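Local coordinates for protein orotidine 5'-phosphate decarboxylase (Methanocaldococcus jannaschii, PDB 4LUI) that probably catalyses the decarboxylation of orotidine 5'-monophosphate to UMP, the last step of de novo UMP synthesis, as a homodimeric TIM barrel, at residues 50-53 with 54-58. Numbering follows the deposited sequence.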
loop_
_atom_site.group_PDB
_atom_site.type_symbol
_atom_site.label_atom_id
_atom_site.label_comp_id
_atom_site.label_asym_id
_atom_site.label_seq_id
_atom_site.Cartn_x
_atom_site.Cartn_y
_atom_site.Cartn_z
ATOM N N ILE B 50 -2.900 -12.266 14.077
ATOM C CA ILE B 50 -1.561 -11.828 13.697
ATOM C C ILE B 50 -1.681 -10.917 12.485
ATOM O O ILE B 50 -2.327 -11.287 11.499
ATOM C CB ILE B 50 -0.655 -13.026 13.358
ATOM C CG1 ILE B 50 -0.512 -13.940 14.588
ATOM C CG2 ILE B 50 0.722 -12.539 12.886
ATOM C CD1 ILE B 50 0.211 -15.224 14.324
ATOM N N LYS B 51 -1.083 -9.729 12.570
ATOM C CA LYS B 51 -1.113 -8.752 11.480
ATOM C C LYS B 51 0.274 -8.669 10.843
ATOM O O LYS B 51 1.278 -8.440 11.533
ATOM C CB LYS B 51 -1.555 -7.377 12.018
ATOM C CG LYS B 51 -1.748 -6.285 10.957
ATOM C CD LYS B 51 -2.309 -4.972 11.544
ATOM C CE LYS B 51 -1.266 -4.192 12.348
ATOM N NZ LYS B 51 -0.155 -3.663 11.501
ATOM N N VAL B 52 0.328 -8.865 9.531
ATOM C CA VAL B 52 1.591 -8.820 8.812
ATOM C C VAL B 52 1.541 -7.716 7.770
ATOM O O VAL B 52 0.481 -7.436 7.191
ATOM C CB VAL B 52 1.937 -10.161 8.140
ATOM C CG1 VAL B 52 2.177 -11.252 9.197
ATOM C CG2 VAL B 52 0.859 -10.568 7.159
ATOM N N GLY B 53 2.681 -7.080 7.539
ATOM C CA GLY B 53 2.729 -5.994 6.574
ATOM C C GLY B 53 3.676 -6.269 5.429
ATOM O O GLY B 53 4.315 -7.315 5.365
ATOM N N TYR B 54 3.784 -5.300 4.522
ATOM C CA TYR B 54 4.677 -5.431 3.377
ATOM C C TYR B 54 6.171 -5.640 3.653
ATOM O O TYR B 54 6.821 -6.375 2.913
ATOM C CB TYR B 54 4.479 -4.259 2.414
ATOM C CG TYR B 54 3.272 -4.432 1.500
ATOM C CD1 TYR B 54 3.103 -5.601 0.770
ATOM C CD2 TYR B 54 2.333 -3.420 1.350
ATOM C CE1 TYR B 54 2.033 -5.769 -0.080
ATOM C CE2 TYR B 54 1.246 -3.577 0.483
ATOM C CZ TYR B 54 1.113 -4.763 -0.219
ATOM O OH TYR B 54 0.047 -4.975 -1.077
ATOM N N PRO B 55 6.734 -4.968 4.676
ATOM C CA PRO B 55 8.175 -5.198 4.855
ATOM C C PRO B 55 8.524 -6.672 5.072
ATOM O O PRO B 55 9.512 -7.160 4.503
ATOM C CB PRO B 55 8.516 -4.337 6.073
ATOM C CG PRO B 55 7.477 -3.206 6.003
ATOM C CD PRO B 55 6.224 -3.901 5.563
ATOM N N LEU B 56 7.704 -7.375 5.842
ATOM C CA LEU B 56 7.928 -8.804 6.035
ATOM C C LEU B 56 7.614 -9.583 4.763
ATOM O O LEU B 56 8.413 -10.399 4.304
ATOM C CB LEU B 56 7.080 -9.328 7.185
ATOM C CG LEU B 56 7.126 -10.847 7.419
ATOM C CD1 LEU B 56 8.537 -11.319 7.735
ATOM C CD2 LEU B 56 6.168 -11.230 8.529
ATOM N N VAL B 57 6.449 -9.316 4.187
ATOM C CA VAL B 57 5.963 -10.112 3.061
ATOM C C VAL B 57 6.751 -9.893 1.758
ATOM O O VAL B 57 6.939 -10.826 0.978
ATOM C CB VAL B 57 4.449 -9.900 2.857
ATOM C CG1 VAL B 57 3.951 -10.678 1.646
ATOM C CG2 VAL B 57 3.696 -10.352 4.106
ATOM N N LEU B 58 7.238 -8.672 1.539
ATOM C CA LEU B 58 7.957 -8.348 0.299
ATOM C C LEU B 58 9.223 -9.139 0.017
ATOM O O LEU B 58 9.587 -9.348 -1.146
ATOM C CB LEU B 58 8.300 -6.865 0.259
ATOM C CG LEU B 58 7.205 -6.046 -0.396
ATOM C CD1 LEU B 58 7.521 -4.568 -0.276
ATOM C CD2 LEU B 58 7.052 -6.470 -1.851
#
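Val-52, near the end of a barrel strand, spreads its two methyls against two successive residues of the helix that follows. Val-52 CG1 meets Leu-56 CD2 at 4.0 Å, the side chains meeting at a slant, while Val-52 CG2 lies 4.2 Å from Val-57 CG2, the two valine side chains running at about a right angle. With Leu-56 CG anti to the backbone N (chi1 175°), a chi2 of 60° brings CD2 to Val-52 CG1. At the N-cap, the carbonyl of Gly-53 accepts the first helical bond: Val-57 N donates to Gly-53 O over 3.2 Å, nearly straight at 165° and in the carbonyl plane. Val-57 CG2 packs 3.3 Å from Gly-53 O, a close van der Waals contact with the same oxygen. Pro-55 CD lies 3.5 Å from Gly-53 C. The Tyr-54 side chain sets out away from the strand, and its ring stacks on Phe-80 and on Tyr-54 of the second subunit. Lys-51, a predicted substrate-binding residue, forms a salt bridge with Asp-79. This is a strand-to-helix turn at the C-terminal end of a TIM-barrel strand, where the active site of this fold lies, here also bordering the dimer interface.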